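Local coordinates for dihydrodipicolinate synthase (Rhodopseudomonas palustris, PDB 3DZ1) that is a TIM-barrel lyase of the DapA family, a dihydrodipicolinate synthase of lysine biosynthesis that probably condenses pyruvate with aspartate semialdehyde, at the interface of chains A and B and the interface of chains A and C. Numbering follows the deposited sequence. Chains: chain A/B/C, Dihydrodipicolinate synthase.

Contacts 1, 2 and 4 all lie in the two-fold interface of chains A and B, whereas contact 3 belongs to the separate two-fold interface of chains A and C. Measured between the centres of their C-alpha atoms, contacts 2 and 4 are about 9 Å apart, and they share A:Tyr254 and B:Phe204. Contact 1 is about 16 Å from contact 2 and 23 Å from contact 4, using many of the same positions with chains exchanged. Contact 3 is about 25, 31 and 39 Å from contacts 1, 2 and 4. Two distinct interfaces fit the dimer-of-dimers tetramer usual in the DapA family.

Contact 1: the interface of chains A and B. Residues chain A 173, 176, 203-204, 206-207; chain B 253-254, 257, 294.
Helix 205-211 of chain A and the loop residues A:Leu203 and A:Phe204 before it meet the last turn of helix 238-255 of chain B, with B:Gln257 from the following loop and B:Glu294 from helix 289-301 on either side. This is part of the two-fold A-B interface of the deposited assembly, probably one of those of the family's tetramer. B:Arg253 grips A:Asp206 end-on in a salt bridge: NH2 reaches the syn lone pair of OD2 at 2.6 Å, while NH1 meets OD1 at 2.9 Å on its syn side but 30° out of the carboxylate plane. NH1 also bonds the carbonyl O of A:Leu203 at 2.7 Å. All three acceptors lie close to the guanidinium plane, which fixes its rotation. The arginine starts with CG between its backbone N and carbonyl carbon (chi1 64°) and bends at chi2, and its CD lies over the rim of one face of the A:Phe204 ring. On the opposite face sits the amide of B:Gln257, whose CD is 3.2 Å from CZ of A:Phe204; its NE2 continues through water 1 to the backbone N of A:Leu176. Farther along, the rings of A:Phe207 and B:Tyr254 meet edge-to-face, planes 80° apart, and B:Glu294 places CB over the face of A:Phe207, 3.5 Å from CE1. At the other end, water 2 lies in the indole plane of A:Trp173, 3.0 Å from NE1, and 2.8 Å from the backbone O of B:Arg253.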
# COMPACT_ATOMS: atom_id res chain seq x y z
N TRP A 173 -3.40 7.48 15.17
CA TRP A 173 -4.65 8.18 14.94
C TRP A 173 -5.68 7.21 14.35
O TRP A 173 -5.57 6.83 13.18
CB TRP A 173 -4.38 9.34 13.97
CG TRP A 173 -5.59 10.09 13.49
CD1 TRP A 173 -6.35 10.97 14.19
CD2 TRP A 173 -6.15 10.03 12.17
NE1 TRP A 173 -7.35 11.47 13.40
CE2 TRP A 173 -7.26 10.91 12.15
CE3 TRP A 173 -5.84 9.32 11.01
CZ2 TRP A 173 -8.05 11.10 11.01
CZ3 TRP A 173 -6.62 9.50 9.87
CH2 TRP A 173 -7.71 10.39 9.88
N LEU A 176 -5.90 7.72 21.22
CA LEU A 176 -6.16 8.03 22.62
C LEU A 176 -6.14 6.79 23.52
O LEU A 176 -5.54 6.81 24.60
CB LEU A 176 -7.49 8.77 22.77
CG LEU A 176 -7.53 10.19 22.17
CD1 LEU A 176 -8.89 10.82 22.40
CD2 LEU A 176 -6.42 11.05 22.79
N LEU A 203 -3.25 17.42 16.66
CA LEU A 203 -4.68 17.32 16.42
C LEU A 203 -5.48 16.86 17.64
O LEU A 203 -6.63 17.25 17.81
CB LEU A 203 -4.95 16.40 15.23
CG LEU A 203 -6.29 16.51 14.51
CD1 LEU A 203 -6.42 17.87 13.85
CD2 LEU A 203 -6.39 15.40 13.46
N PHE A 204 -4.88 16.02 18.49
CA PHE A 204 -5.58 15.54 19.68
C PHE A 204 -4.86 15.85 20.99
O PHE A 204 -5.11 15.21 22.01
CB PHE A 204 -5.81 14.02 19.59
CG PHE A 204 -6.96 13.65 18.70
CD1 PHE A 204 -6.82 13.67 17.31
CD2 PHE A 204 -8.20 13.35 19.24
CE1 PHE A 204 -7.90 13.40 16.48
CE2 PHE A 204 -9.29 13.07 18.43
CZ PHE A 204 -9.14 13.10 17.04
N ASP A 206 -5.24 18.07 23.22
CA ASP A 206 -6.11 18.38 24.34
C ASP A 206 -6.48 17.14 25.15
O ASP A 206 -6.35 17.12 26.37
CB ASP A 206 -7.36 19.13 23.87
CG ASP A 206 -8.17 18.36 22.84
OD1 ASP A 206 -7.62 17.52 22.11
OD2 ASP A 206 -9.39 18.62 22.75
N PHE A 207 -6.91 16.09 24.46
CA PHE A 207 -7.29 14.86 25.15
C PHE A 207 -6.10 13.95 25.44
O PHE A 207 -6.13 13.17 26.38
CB PHE A 207 -8.36 14.13 24.34
CG PHE A 207 -9.71 14.79 24.40
CD1 PHE A 207 -10.41 14.88 25.61
CD2 PHE A 207 -10.28 15.36 23.26
CE1 PHE A 207 -11.65 15.52 25.68
CE2 PHE A 207 -11.52 16.00 23.32
CZ PHE A 207 -12.20 16.08 24.53
N ARG B 253 -13.46 17.18 14.47
CA ARG B 253 -12.20 16.45 14.40
C ARG B 253 -12.19 15.19 15.25
O ARG B 253 -11.52 14.22 14.90
CB ARG B 253 -11.01 17.36 14.76
CG ARG B 253 -11.00 17.89 16.16
CD ARG B 253 -10.36 16.92 17.16
NE ARG B 253 -10.86 17.22 18.49
CZ ARG B 253 -10.10 17.44 19.56
NH1 ARG B 253 -8.78 17.39 19.47
NH2 ARG B 253 -10.68 17.74 20.71
N TYR B 254 -12.93 15.19 16.36
CA TYR B 254 -12.97 13.99 17.21
C TYR B 254 -13.67 12.87 16.45
O TYR B 254 -13.24 11.71 16.50
CB TYR B 254 -13.71 14.27 18.52
CG TYR B 254 -13.43 13.23 19.59
CD1 TYR B 254 -12.43 13.43 20.54
CD2 TYR B 254 -14.14 12.02 19.62
CE1 TYR B 254 -12.14 12.45 21.50
CE2 TYR B 254 -13.86 11.04 20.57
CZ TYR B 254 -12.85 11.26 21.50
OH TYR B 254 -12.56 10.28 22.43
N GLN B 257 -12.15 10.33 13.05
CA GLN B 257 -11.13 9.34 13.37
C GLN B 257 -11.58 8.02 12.75
O GLN B 257 -12.73 7.62 12.92
CB GLN B 257 -10.99 9.17 14.89
CG GLN B 257 -10.22 10.27 15.58
CD GLN B 257 -10.11 10.04 17.07
OE1 GLN B 257 -11.09 10.16 17.81
NE2 GLN B 257 -8.92 9.68 17.53
N GLU B 294 -15.35 12.10 26.99
CA GLU B 294 -14.68 13.12 26.19
C GLU B 294 -15.65 13.70 25.17
O GLU B 294 -15.67 14.91 24.96
CB GLU B 294 -13.45 12.53 25.50
CG GLU B 294 -12.44 11.93 26.48
CD GLU B 294 -11.26 11.27 25.80
OE1 GLU B 294 -11.47 10.59 24.78
OE2 GLU B 294 -10.13 11.41 26.30
O HOH W 1 -8.62 8.14 19.81
O HOH W 2 -9.33 13.76 13.21

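Contact 2: the interface of chains A and B. Residues chain A 253-254, 256-258, 260; chain B 173-175, 204.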
# COMPACT_ATOMS: atom_id res chain seq x y z
N ARG A 253 -5.35 22.42 12.43
CA ARG A 253 -5.83 21.52 11.39
C ARG A 253 -5.46 21.97 9.98
O ARG A 253 -5.26 21.13 9.10
CB ARG A 253 -7.36 21.31 11.50
CG ARG A 253 -8.19 22.53 11.29
CD ARG A 253 -8.49 22.79 9.82
NE ARG A 253 -8.81 24.20 9.65
CZ ARG A 253 -9.90 24.67 9.05
NH1 ARG A 253 -10.80 23.85 8.54
NH2 ARG A 253 -10.08 25.99 8.99
N TYR A 254 -5.34 23.27 9.76
CA TYR A 254 -4.96 23.76 8.43
C TYR A 254 -3.52 23.33 8.13
O TYR A 254 -3.21 22.91 7.02
CB TYR A 254 -5.07 25.28 8.34
CG TYR A 254 -5.10 25.80 6.92
CD1 TYR A 254 -6.31 26.03 6.26
CD2 TYR A 254 -3.91 26.00 6.20
CE1 TYR A 254 -6.34 26.46 4.93
CE2 TYR A 254 -3.93 26.42 4.87
CZ TYR A 254 -5.15 26.64 4.24
OH TYR A 254 -5.17 27.04 2.92
N HIS A 256 -2.08 20.83 9.45
CA HIS A 256 -2.08 19.37 9.47
C HIS A 256 -2.51 18.79 8.13
O HIS A 256 -3.40 17.94 8.07
CB HIS A 256 -3.01 18.88 10.58
CG HIS A 256 -3.01 17.39 10.76
ND1 HIS A 256 -1.89 16.69 11.14
CD2 HIS A 256 -4.00 16.48 10.64
CE1 HIS A 256 -2.19 15.40 11.23
NE2 HIS A 256 -3.46 15.25 10.94
N GLN A 257 -1.91 19.27 7.05
CA GLN A 257 -2.21 18.77 5.72
C GLN A 257 -0.91 18.28 5.11
O GLN A 257 0.09 18.99 5.15
CB GLN A 257 -2.80 19.88 4.84
CG GLN A 257 -4.25 20.20 5.12
CD GLN A 257 -4.77 21.30 4.21
OE1 GLN A 257 -4.40 22.47 4.36
NE2 GLN A 257 -5.62 20.93 3.26
N GLN A 258 -0.91 17.07 4.56
CA GLN A 258 0.29 16.52 3.95
C GLN A 258 0.81 17.40 2.82
O GLN A 258 0.04 17.82 1.95
CB GLN A 258 0.01 15.11 3.43
CG GLN A 258 -0.24 14.10 4.53
CD GLN A 258 0.96 13.93 5.44
OE1 GLN A 258 2.04 13.55 4.99
NE2 GLN A 258 0.77 14.21 6.73
N VAL A 260 1.29 20.45 2.16
CA VAL A 260 0.98 21.85 2.42
C VAL A 260 1.44 22.26 3.81
O VAL A 260 1.78 23.42 4.05
CB VAL A 260 -0.54 22.11 2.30
CG1 VAL A 260 -0.84 23.58 2.53
CG2 VAL A 260 -1.05 21.65 0.95
N TRP B 173 -7.53 15.52 0.45
CA TRP B 173 -6.91 16.17 1.60
C TRP B 173 -5.39 16.09 1.48
O TRP B 173 -4.80 15.02 1.66
CB TRP B 173 -7.39 15.45 2.87
CG TRP B 173 -6.74 15.88 4.15
CD1 TRP B 173 -6.95 17.04 4.83
CD2 TRP B 173 -5.79 15.13 4.92
NE1 TRP B 173 -6.20 17.06 5.98
CE2 TRP B 173 -5.47 15.90 6.06
CE3 TRP B 173 -5.18 13.88 4.75
CZ2 TRP B 173 -4.56 15.46 7.03
CZ3 TRP B 173 -4.27 13.44 5.71
CH2 TRP B 173 -3.98 14.23 6.84
N PRO B 174 -4.72 17.22 1.17
CA PRO B 174 -5.27 18.56 0.92
C PRO B 174 -6.06 18.64 -0.38
O PRO B 174 -5.63 18.10 -1.40
CB PRO B 174 -4.02 19.45 0.87
CG PRO B 174 -2.98 18.65 1.62
CD PRO B 174 -3.25 17.25 1.15
N GLY B 175 -7.19 19.33 -0.36
CA GLY B 175 -7.99 19.44 -1.57
C GLY B 175 -8.54 20.82 -1.89
O GLY B 175 -9.33 20.96 -2.82
N PHE B 204 -12.52 20.61 6.40
CA PHE B 204 -12.19 21.87 5.73
C PHE B 204 -13.39 22.58 5.11
O PHE B 204 -13.24 23.43 4.23
CB PHE B 204 -11.13 21.65 4.64
CG PHE B 204 -9.74 21.51 5.18
CD1 PHE B 204 -9.32 20.32 5.78
CD2 PHE B 204 -8.87 22.59 5.16
CE1 PHE B 204 -8.06 20.21 6.35
CE2 PHE B 204 -7.60 22.49 5.73
CZ PHE B 204 -7.20 21.30 6.32
O HOH W 3 -5.96 18.44 8.66
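Water 3 is held from both chains, by the backbone O of A:His256 at 2.7 Å, the backbone O of A:Arg253 at 2.8 Å and the indole NE1 of B:Trp173 at 3.0 Å. In this DapA-family TIM-barrel enzyme the site is part of the two-fold A-B interface, probably one of those of the family's tetramer, where the end of helix 238-255 and the loop after it cover a loop of the partner. No direct polar bond crosses the patch, which leaves the water to link the indole N-H to the carbonyls at the helix end. The water sits at the edge of the indole, in its plane, and the angle at the N-H hydrogen is 149°. B:Trp173 has CG anti to its backbone N (chi1 173°), and its six-membered ring passes A:His256, CZ2 lying 3.8 Å from the imidazole CD2. Also at the indole edge, in plane, is CE1 of B:Phe204, so the two aromatic residues of chain B brace each other. A:Gln257 runs out extended beyond CG and meets B:Phe204 tip to tip, amide and ring planes 29° apart. On its way it runs antiparallel alongside B:Pro174, CB lying 3.4 Å from the ring CG. That proline follows a cis peptide bond and also packs against A:Val260 of helix 260-271, CG 3.6 Å from CG2. A:Tyr254 crosses B:Phe204 at about a right angle, CD1 coming to 3.8 Å from CE2.

Contact 3: the interface of chains A and C. Residues chain A 116-118, 151; chain C 116-118, 151.
A:Thr116 and C:Thr116 have extended backbones (phi/psi -70/151°), and the chains turn into helices 117-131 at A:Asp117 and C:Asp117, which meet across a two-fold axis. In this DapA-family enzyme the A-C contact is one of two distinct two-fold interfaces of the deposited four-chain assembly; the structure alone does not show which forms the tighter dimer. The two aspartates reach toward each other tip to tip with their carboxylates stacked, planes 28° apart, and OD2 of A:Asp117 is 3.0 Å from OD2 of C:Asp117. Two carboxylate oxygens this close would be expected to repel unless one carried a proton, which the coordinates cannot show; the helix amino ends may ease the charge. Each OD2 also receives a weak bond from the partner's backbone N, 3.4 Å between C:Asp117 N and A:Asp117 OD2. Water 6 joins A:Asp117 OD2, at 2.5 Å, to the backbone N of C:Glu118. An alanine in place of A:Asp117 would probably leave the N-H of C:Asp117 without its weak acceptor and water 6 without its carboxylate mate. Beside the pair, A:Thr151 directs its methyl CG2 to C:Thr116, 3.8 Å from CB, while its hydroxyl OG1 holds water 5 at 2.6 Å. That water bonds C:Glu118 OE2 at 2.9 Å and touches water 6, linking A:Asp117 to A:Thr151 and C:Glu118. The symmetry mate, water 4, lies 2.6 Å from C:Thr151 OG1 and bonds A:Glu118 OE2.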
# COMPACT_ATOMS: atom_id res chain seq x y z
N THR A 116 4.39 -7.60 10.00
CA THR A 116 4.23 -8.51 11.13
C THR A 116 4.91 -7.93 12.37
O THR A 116 5.88 -7.18 12.27
CB THR A 116 4.82 -9.90 10.84
OG1 THR A 116 6.25 -9.85 10.93
CG2 THR A 116 4.43 -10.37 9.44
N ASP A 117 4.38 -8.27 13.53
CA ASP A 117 4.94 -7.78 14.77
C ASP A 117 6.35 -8.35 14.94
O ASP A 117 7.20 -7.77 15.62
CB ASP A 117 4.04 -8.16 15.94
CG ASP A 117 2.58 -7.78 15.69
OD1 ASP A 117 2.33 -6.89 14.85
OD2 ASP A 117 1.70 -8.36 16.35
N GLU A 118 6.58 -9.49 14.31
CA GLU A 118 7.87 -10.16 14.34
C GLU A 118 8.89 -9.28 13.62
O GLU A 118 10.00 -9.06 14.10
CB GLU A 118 7.76 -11.51 13.63
CG GLU A 118 8.64 -12.62 14.16
CD GLU A 118 8.34 -13.95 13.48
OE1 GLU A 118 8.70 -14.11 12.29
OE2 GLU A 118 7.73 -14.84 14.13
N THR A 151 0.90 -2.24 17.86
CA THR A 151 -0.04 -2.35 18.97
C THR A 151 0.68 -1.99 20.26
O THR A 151 1.91 -1.99 20.32
CB THR A 151 -0.58 -3.79 19.13
OG1 THR A 151 0.51 -4.66 19.49
CG2 THR A 151 -1.20 -4.28 17.84
N THR C 116 -1.50 -5.86 11.85
CA THR C 116 -1.03 -6.43 13.10
C THR C 116 -1.52 -7.86 13.26
O THR C 116 -2.57 -8.23 12.74
CB THR C 116 -1.49 -5.61 14.32
OG1 THR C 116 -2.87 -5.88 14.58
CG2 THR C 116 -1.32 -4.12 14.05
N ASP C 117 -0.74 -8.67 13.96
CA ASP C 117 -1.12 -10.06 14.17
C ASP C 117 -2.39 -10.11 15.01
O ASP C 117 -3.16 -11.07 14.95
CB ASP C 117 0.03 -10.81 14.84
CG ASP C 117 1.36 -10.60 14.12
OD1 ASP C 117 1.34 -10.22 12.92
OD2 ASP C 117 2.41 -10.80 14.75
N GLU C 118 -2.60 -9.06 15.79
CA GLU C 118 -3.78 -8.93 16.64
C GLU C 118 -5.01 -8.82 15.74
O GLU C 118 -6.03 -9.47 15.96
CB GLU C 118 -3.64 -7.68 17.50
CG GLU C 118 -4.27 -7.74 18.88
CD GLU C 118 -3.95 -6.50 19.70
OE1 GLU C 118 -4.51 -5.42 19.39
OE2 GLU C 118 -3.13 -6.60 20.65
N THR C 151 2.77 -14.84 9.85
CA THR C 151 3.91 -15.66 10.25
C THR C 151 3.41 -17.05 10.62
O THR C 151 2.22 -17.24 10.88
CB THR C 151 4.62 -15.08 11.48
OG1 THR C 151 3.74 -15.13 12.61
CG2 THR C 151 5.05 -13.65 11.24
O HOH W 4 4.96 -14.25 14.70
O HOH W 5 -0.39 -7.05 19.85
O HOH W 6 -0.45 -7.55 17.21

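Contact 4: the interface of chains A and B. Residues chain A 254, 288, 290-291, 294; chain B 176-177, 204, 207, 211.
The guanidinium of B:Arg211 is sandwiched: CG2 of A:Thr290 lies over the centre of one face, 3.4 Å from CZ, and CB of B:Leu176 covers the opposite face. At its edge, in plane, are carboxylate oxygens of A:Glu294 and B:Glu177. B:Arg211 takes A:Glu294 side-on in a salt bridge, NE reaching OE2 at 2.8 Å and NH2 reaching OE1 at 2.9 Å in an almost straight bond (177° at the hydrogen). Both oxygens are met from above the carboxylate plane, which is turned 55° from the guanidinium. OE1 also accepts the phenol OH of A:Tyr254 at 2.6 Å, which helps to position this glutamate. Within chain B the arginine holds B:Glu177 end-on, with NH2 3.0 Å from OE2. A methionine in place of B:Arg211 would probably leave the carboxylates of A:Glu294 and B:Glu177 without the guanidinium between them, held by A:Tyr254 and A:Thr288 but less firmly fixed in rotation. This patch thus bridges helix 289-301 of chain A to helices 176-188 and 205-211 of chain B across the A-B interface. B:Glu177 OE2 is bonded on the other face of its plane by OG1 of A:Thr288, at 2.7 Å. Lying between its backbone N and carbonyl carbon (chi1 58°), that hydroxyl also caps helix 289-301, accepting from the backbone N of A:Ala291 at 3.1 Å.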
# COMPACT_ATOMS: atom_id res chain seq x y z
N TYR A 254 -5.34 23.27 9.76
CA TYR A 254 -4.96 23.76 8.43
C TYR A 254 -3.52 23.33 8.13
O TYR A 254 -3.21 22.91 7.02
CB TYR A 254 -5.07 25.28 8.34
CG TYR A 254 -5.10 25.80 6.92
CD1 TYR A 254 -6.31 26.03 6.26
CD2 TYR A 254 -3.91 26.00 6.20
CE1 TYR A 254 -6.34 26.46 4.93
CE2 TYR A 254 -3.93 26.42 4.87
CZ TYR A 254 -5.15 26.64 4.24
OH TYR A 254 -5.17 27.04 2.92
N THR A 288 -0.19 29.02 -2.32
CA THR A 288 -0.75 29.86 -3.37
C THR A 288 -1.15 31.16 -2.68
O THR A 288 -1.20 31.22 -1.45
CB THR A 288 -2.02 29.24 -3.97
OG1 THR A 288 -2.99 29.04 -2.93
CG2 THR A 288 -1.72 27.91 -4.64
N THR A 290 -4.01 32.48 -2.50
CA THR A 290 -5.25 32.22 -1.75
C THR A 290 -5.00 31.49 -0.44
O THR A 290 -5.55 31.86 0.59
CB THR A 290 -6.24 31.42 -2.62
OG1 THR A 290 -6.62 32.23 -3.74
CG2 THR A 290 -7.48 31.07 -1.82
N ALA A 291 -4.17 30.45 -0.47
CA ALA A 291 -3.86 29.69 0.74
C ALA A 291 -3.22 30.63 1.76
O ALA A 291 -3.50 30.54 2.96
CB ALA A 291 -2.93 28.53 0.41
N GLU A 294 -5.89 32.63 3.38
CA GLU A 294 -6.64 31.79 4.31
C GLU A 294 -5.87 31.62 5.62
O GLU A 294 -6.46 31.69 6.70
CB GLU A 294 -6.95 30.43 3.68
CG GLU A 294 -7.73 30.54 2.37
CD GLU A 294 -7.96 29.21 1.69
OE1 GLU A 294 -7.03 28.38 1.69
OE2 GLU A 294 -9.07 29.00 1.15
N LEU B 176 -8.14 21.84 -1.14
CA LEU B 176 -8.66 23.18 -1.43
C LEU B 176 -8.32 23.66 -2.84
O LEU B 176 -9.18 24.19 -3.54
CB LEU B 176 -8.16 24.18 -0.39
CG LEU B 176 -8.70 23.98 1.04
CD1 LEU B 176 -8.15 25.06 1.96
CD2 LEU B 176 -10.23 24.02 1.02
N GLU B 177 -7.07 23.46 -3.26
CA GLU B 177 -6.67 23.90 -4.60
C GLU B 177 -7.39 23.14 -5.71
O GLU B 177 -7.61 23.68 -6.79
CB GLU B 177 -5.15 23.76 -4.78
CG GLU B 177 -4.30 24.60 -3.82
CD GLU B 177 -4.64 26.09 -3.84
OE1 GLU B 177 -5.10 26.61 -4.88
OE2 GLU B 177 -4.42 26.76 -2.80
N PHE B 204 -12.52 20.61 6.40
CA PHE B 204 -12.19 21.87 5.73
C PHE B 204 -13.39 22.58 5.11
O PHE B 204 -13.24 23.43 4.23
CB PHE B 204 -11.13 21.65 4.64
CG PHE B 204 -9.74 21.51 5.18
CD1 PHE B 204 -9.32 20.32 5.78
CD2 PHE B 204 -8.87 22.59 5.16
CE1 PHE B 204 -8.06 20.21 6.35
CE2 PHE B 204 -7.60 22.49 5.73
CZ PHE B 204 -7.20 21.30 6.32
N PHE B 207 -13.35 26.57 4.51
CA PHE B 207 -12.65 27.11 3.36
C PHE B 207 -13.11 26.51 2.05
O PHE B 207 -13.01 27.14 1.00
CB PHE B 207 -11.14 26.94 3.55
CG PHE B 207 -10.54 27.87 4.57
CD1 PHE B 207 -10.54 29.24 4.36
CD2 PHE B 207 -10.01 27.37 5.76
CE1 PHE B 207 -10.02 30.12 5.32
CE2 PHE B 207 -9.49 28.24 6.72
CZ PHE B 207 -9.50 29.61 6.50
N ARG B 211 -13.82 28.40 -1.51
CA ARG B 211 -13.21 28.03 -2.78
C ARG B 211 -14.24 27.86 -3.89
O ARG B 211 -13.90 27.91 -5.08
CB ARG B 211 -12.42 26.73 -2.64
CG ARG B 211 -11.21 26.83 -1.73
CD ARG B 211 -10.25 27.89 -2.23
NE ARG B 211 -9.03 27.91 -1.43
CZ ARG B 211 -7.81 27.69 -1.92
NH1 ARG B 211 -7.65 27.42 -3.21
NH2 ARG B 211 -6.76 27.74 -1.11